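Local coordinates for protein pyocin sheath PA0622 (Pseudomonas aeruginosa, PDB 6PYT) that probably forms the contractile sheath of an R-type pyocin, a phage-tail-like particle whose sheath shortens to drive an inner tube into a target bacterium, at residues 25-30 against 127-132; 123-128 against 148-153. One frame throughout, in Å; residues are numbered along the deposited sequence.

Contact 1: 25-30 against 127-132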
loop_
_atom_site.group_PDB
_atom_site.type_symbol
_atom_site.label_atom_id
_atom_site.label_comp_id
_atom_site.label_asym_id
_atom_site.label_seq_id
_atom_site.Cartn_x
_atom_site.Cartn_y
_atom_site.Cartn_z
ATOM N N SER B 25 -45.381 -7.666 32.227
ATOM C CA SER B 25 -46.667 -8.243 32.574
ATOM C C SER B 25 -47.014 -7.952 34.028
ATOM O O SER B 25 -46.139 -7.836 34.888
ATOM C CB SER B 25 -46.654 -9.749 32.334
ATOM O OG SER B 25 -47.872 -10.331 32.745
ATOM N N VAL B 26 -48.311 -7.826 34.293
ATOM C CA VAL B 26 -48.828 -7.576 35.633
ATOM C C VAL B 26 -49.568 -8.816 36.108
ATOM O O VAL B 26 -50.174 -9.535 35.307
ATOM C CB VAL B 26 -49.725 -6.327 35.667
ATOM C CG1 VAL B 26 -48.902 -5.104 35.466
ATOM C CG2 VAL B 26 -50.678 -6.378 34.549
ATOM N N ILE B 27 -49.491 -9.080 37.409
ATOM C CA ILE B 27 -49.945 -10.331 38.008
ATOM C C ILE B 27 -50.859 -10.000 39.174
ATOM O O ILE B 27 -50.527 -9.171 40.019
ATOM C CB ILE B 27 -48.755 -11.194 38.477
ATOM C CG1 ILE B 27 -47.920 -11.654 37.286
ATOM C CG2 ILE B 27 -49.211 -12.395 39.260
ATOM C CD1 ILE B 27 -46.628 -12.289 37.663
ATOM N N GLY B 28 -52.036 -10.652 39.218
ATOM C CA GLY B 28 -52.974 -10.458 40.294
ATOM C C GLY B 28 -52.857 -11.566 41.313
ATOM O O GLY B 28 -53.116 -12.730 41.012
ATOM N N LEU B 29 -52.481 -11.199 42.532
ATOM C CA LEU B 29 -52.130 -12.148 43.571
ATOM C C LEU B 29 -53.064 -11.969 44.759
ATOM O O LEU B 29 -53.484 -10.855 45.072
ATOM C CB LEU B 29 -50.668 -11.956 43.997
ATOM C CG LEU B 29 -49.893 -13.023 44.764
ATOM C CD1 LEU B 29 -48.448 -12.905 44.398
ATOM C CD2 LEU B 29 -50.025 -12.863 46.245
ATOM N N CYS B 30 -53.370 -13.075 45.428
ATOM C CA CYS B 30 -54.325 -13.056 46.533
ATOM C C CYS B 30 -54.041 -14.240 47.440
ATOM O O CYS B 30 -54.203 -15.387 47.015
ATOM C CB CYS B 30 -55.747 -13.114 46.003
ATOM S SG CYS B 30 -57.006 -13.067 47.264
ATOM N N LEU B 127 -52.474 -11.807 34.689
ATOM C CA LEU B 127 -52.292 -13.127 35.272
ATOM C C LEU B 127 -52.888 -13.140 36.663
ATOM O O LEU B 127 -52.621 -12.242 37.464
ATOM C CB LEU B 127 -50.816 -13.512 35.336
ATOM C CG LEU B 127 -50.191 -13.912 34.014
ATOM C CD1 LEU B 127 -48.705 -14.032 34.162
ATOM C CD2 LEU B 127 -50.826 -15.210 33.609
ATOM N N LEU B 128 -53.677 -14.164 36.949
ATOM C CA LEU B 128 -54.392 -14.276 38.207
ATOM C C LEU B 128 -53.923 -15.517 38.936
ATOM O O LEU B 128 -53.940 -16.614 38.374
ATOM C CB LEU B 128 -55.893 -14.345 37.969
ATOM C CG LEU B 128 -56.415 -13.070 37.336
ATOM C CD1 LEU B 128 -57.857 -13.226 36.978
ATOM C CD2 LEU B 128 -56.218 -11.929 38.291
ATOM N N VAL B 129 -53.527 -15.347 40.188
ATOM C CA VAL B 129 -52.969 -16.436 40.972
ATOM C C VAL B 129 -53.491 -16.321 42.399
ATOM O O VAL B 129 -53.557 -15.225 42.961
ATOM C CB VAL B 129 -51.426 -16.438 40.883
ATOM C CG1 VAL B 129 -50.817 -15.117 41.313
ATOM C CG2 VAL B 129 -50.846 -17.531 41.698
ATOM N N ALA B 130 -53.950 -17.440 42.951
ATOM C CA ALA B 130 -54.379 -17.522 44.345
ATOM C C ALA B 130 -53.695 -18.752 44.918
ATOM O O ALA B 130 -54.243 -19.860 44.863
ATOM C CB ALA B 130 -55.897 -17.606 44.466
ATOM N N PRO B 131 -52.484 -18.599 45.453
ATOM C CA PRO B 131 -51.651 -19.765 45.778
ATOM C C PRO B 131 -52.165 -20.513 46.999
ATOM O O PRO B 131 -52.284 -19.949 48.086
ATOM C CB PRO B 131 -50.274 -19.147 46.035
ATOM C CG PRO B 131 -50.309 -17.857 45.343
ATOM C CD PRO B 131 -51.701 -17.358 45.504
ATOM N N GLY B 132 -52.464 -21.795 46.806
ATOM C CA GLY B 132 -52.976 -22.641 47.855
ATOM C C GLY B 132 -54.479 -22.613 48.007
ATOM O O GLY B 132 -55.039 -23.498 48.661
#
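S25 stands at the start of the segment, before strand 21-33 begins its parallel pairing with the short strand 127-129 in the central sheet, the two axes 4.5 Å apart at their closest and 21° from parallel. Its small hydroxymethyl group, OG anti to the backbone N, reaches to the CD1 methyl of L127. V26 O accepts a weak, bent hydrogen bond from L127 N, while the V26 side chain packs on A123. I27 lies side by side with L127, CG1 being 4.0 Å from L127 CB, and its CG2 branch meets V129 CG1 obliquely at 3.8 Å. G28 is the best-bonded residue: its N donates almost straight to L127 O, and its O receives V129 N at 2.8 Å, nearly along the C=O axis. The two bonds flank L128, as parallel pairing requires. Glycine suits this place because a CB here would be driven against L128 CD2, which already packs 4.1 Å from G28 CA. L29, branched at CG, runs alongside V129 and joins I27, L127 and V129 on the apolar face covered by helices 64-73 and 201-214. C30 tucks its thiol-bearing side chain against L111; its N makes only a weak bond to V129 O. Its O meets P131 CD at 3.5 Å, where the next donor of the ladder would be expected. Proline has no N-H, so P131 cannot supply that rung to C30 O. The chemistry implies a ladder gripped firmly at G28 and lacking a rung at P131, with branched aliphatic side chains sealing one face between sheet and helices.

Contact 2: 123-128 against 148-153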
loop_
_atom_site.group_PDB
_atom_site.type_symbol
_atom_site.label_atom_id
_atom_site.label_comp_id
_atom_site.label_asym_id
_atom_site.label_seq_id
_atom_site.Cartn_x
_atom_site.Cartn_y
_atom_site.Cartn_z
ATOM N N ALA B 123 -52.440 -0.860 36.384
ATOM C CA ALA B 123 -51.926 -2.221 36.225
ATOM C C ALA B 123 -53.119 -3.169 36.210
ATOM O O ALA B 123 -53.566 -3.624 37.262
ATOM C CB ALA B 123 -50.945 -2.562 37.334
ATOM N N GLN B 124 -53.622 -3.469 35.016
ATOM C CA GLN B 124 -54.775 -4.343 34.867
ATOM C C GLN B 124 -54.298 -5.780 34.748
ATOM O O GLN B 124 -53.769 -6.152 33.691
ATOM C CB GLN B 124 -55.573 -3.959 33.642
ATOM C CG GLN B 124 -56.809 -4.784 33.458
ATOM C CD GLN B 124 -57.574 -4.382 32.238
ATOM O OE1 GLN B 124 -57.144 -3.511 31.484
ATOM N NE2 GLN B 124 -58.719 -5.006 32.030
ATOM N N PRO B 125 -54.526 -6.631 35.756
ATOM C CA PRO B 125 -53.787 -7.900 35.897
ATOM C C PRO B 125 -54.072 -8.895 34.783
ATOM O O PRO B 125 -55.202 -9.352 34.611
ATOM C CB PRO B 125 -54.267 -8.432 37.249
ATOM C CG PRO B 125 -54.742 -7.254 37.969
ATOM C CD PRO B 125 -55.349 -6.362 36.943
ATOM N N ARG B 126 -53.027 -9.224 34.025
ATOM C CA ARG B 126 -53.095 -10.204 32.951
ATOM C C ARG B 126 -52.885 -11.626 33.441
ATOM O O ARG B 126 -53.082 -12.567 32.668
ATOM C CB ARG B 126 -52.041 -9.901 31.884
ATOM C CG ARG B 126 -52.116 -8.525 31.230
ATOM C CD ARG B 126 -53.304 -8.351 30.305
ATOM N NE ARG B 126 -54.491 -7.854 30.984
ATOM C CZ ARG B 126 -55.694 -7.798 30.429
ATOM N NH1 ARG B 126 -55.869 -8.206 29.183
ATOM N NH2 ARG B 126 -56.722 -7.333 31.120
ATOM N N LEU B 127 -52.474 -11.807 34.689
ATOM C CA LEU B 127 -52.292 -13.127 35.272
ATOM C C LEU B 127 -52.888 -13.140 36.663
ATOM O O LEU B 127 -52.621 -12.242 37.464
ATOM C CB LEU B 127 -50.816 -13.512 35.336
ATOM C CG LEU B 127 -50.191 -13.912 34.014
ATOM C CD1 LEU B 127 -48.705 -14.032 34.162
ATOM C CD2 LEU B 127 -50.826 -15.210 33.609
ATOM N N LEU B 128 -53.677 -14.164 36.949
ATOM C CA LEU B 128 -54.392 -14.276 38.207
ATOM C C LEU B 128 -53.923 -15.517 38.936
ATOM O O LEU B 128 -53.940 -16.614 38.374
ATOM C CB LEU B 128 -55.893 -14.345 37.969
ATOM C CG LEU B 128 -56.415 -13.070 37.336
ATOM C CD1 LEU B 128 -57.857 -13.226 36.978
ATOM C CD2 LEU B 128 -56.218 -11.929 38.291
ATOM N N GLU B 148 -62.456 -14.010 33.027
ATOM C CA GLU B 148 -63.252 -13.665 31.858
ATOM C C GLU B 148 -63.523 -12.169 31.806
ATOM O O GLU B 148 -63.482 -11.562 30.731
ATOM C CB GLU B 148 -64.558 -14.450 31.868
ATOM N N LYS B 149 -63.791 -11.558 32.960
ATOM C CA LYS B 149 -63.996 -10.115 33.023
ATOM C C LYS B 149 -62.703 -9.370 32.732
ATOM O O LYS B 149 -62.628 -8.561 31.803
ATOM C CB LYS B 149 -64.538 -9.724 34.398
ATOM C CG LYS B 149 -65.956 -10.178 34.658
ATOM C CD LYS B 149 -66.379 -9.909 36.091
ATOM C CE LYS B 149 -66.572 -8.429 36.332
ATOM N NZ LYS B 149 -67.101 -8.155 37.698
ATOM N N LEU B 150 -61.657 -9.662 33.500
ATOM C CA LEU B 150 -60.407 -8.923 33.439
ATOM C C LEU B 150 -59.575 -9.292 32.217
ATOM O O LEU B 150 -58.545 -8.652 31.979
ATOM C CB LEU B 150 -59.643 -9.176 34.742
ATOM C CG LEU B 150 -58.467 -8.357 35.252
ATOM C CD1 LEU B 150 -58.918 -6.962 35.538
ATOM C CD2 LEU B 150 -57.974 -8.989 36.515
ATOM N N ARG B 151 -60.028 -10.281 31.438
ATOM C CA ARG B 151 -59.385 -10.779 30.221
ATOM C C ARG B 151 -57.952 -11.222 30.505
ATOM O O ARG B 151 -56.975 -10.644 30.029
ATOM C CB ARG B 151 -59.458 -9.761 29.083
ATOM C CG ARG B 151 -60.855 -9.591 28.542
ATOM C CD ARG B 151 -60.879 -8.769 27.271
ATOM N NE ARG B 151 -62.248 -8.471 26.867
ATOM C CZ ARG B 151 -63.009 -9.283 26.145
ATOM N NH1 ARG B 151 -62.536 -10.453 25.742
ATOM N NH2 ARG B 151 -64.247 -8.930 25.833
ATOM N N ALA B 152 -57.854 -12.262 31.322
ATOM C CA ALA B 152 -56.587 -12.754 31.823
ATOM C C ALA B 152 -56.599 -14.269 31.751
ATOM O O ALA B 152 -57.562 -14.884 31.291
ATOM C CB ALA B 152 -56.345 -12.270 33.254
ATOM N N ILE B 153 -55.515 -14.878 32.208
ATOM C CA ILE B 153 -55.442 -16.318 32.394
ATOM C C ILE B 153 -55.251 -16.576 33.878
ATOM O O ILE B 153 -54.275 -16.111 34.475
ATOM C CB ILE B 153 -54.319 -16.961 31.563
ATOM C CG1 ILE B 153 -54.710 -17.034 30.088
ATOM C CG2 ILE B 153 -54.017 -18.354 32.056
ATOM C CD1 ILE B 153 -54.278 -15.868 29.248
#
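Segment 123-128 and the chain leaving helix 139-150 run about 40° apart, drawing into parallel strand pairing at L127 and I153, with L128 N bonded to I153 O at 3.2 Å and I153 N more weakly to R126 O. This is the return of a beta-alpha-beta crossover, strand 127-129 to helix 139-150 to strand 153-156. L150 contributes the largest single share of the buried surface. With CG anti to the backbone N (chi1 -164°), it sets CD2 across the P125 ring, 3.7 Å from P125 CD, and CD1 against Q124 CG at 3.7 Å; L128 CD2 meets the same CD2 methyl obliquely. R151 turns the chain out of the helix at positive phi (56°). A152 points its CB at the facing backbone, 3.3 Å from R126 O and close to P125 O, a place that suits a small methyl. The R126 side chain starts away and folds back, bent at chi2 and chi3, bringing its guanidinium to the carbonyls of L150 and R151, the latter over one face. Neither is well aimed for a hydrogen bond, so attraction at this helix end is probably largely electrostatic. R126 NE hydrogen-bonds to Q124 O, 3.3 Å away and near the guanidinium plane, helping to fix how that group is turned.

How the contacts relate
From the N terminus, strand 21-33 comes first. The chain then makes a long excursion that includes helix 64-73 and strand 76-86, the other sheet neighbour of strand 21-33, before contact 1 closes the loop at strand 127-129. Contact 2 closes a far shorter one, through helix 139-150 into strand 153-156. The two loops follow one another, neither nested nor crossed, and meet on L127, whose N and O bond to strand 21-33, and L128, whose N turns to strand 153-156. Strand 127-129 thereby sits between those two strands. Just ahead of it the contacts touch: V26 O probably accepts a hydrogen bond from R126 N, 3.1 Å away, and V26 CG2 packs on the backbone of Q124 and P125.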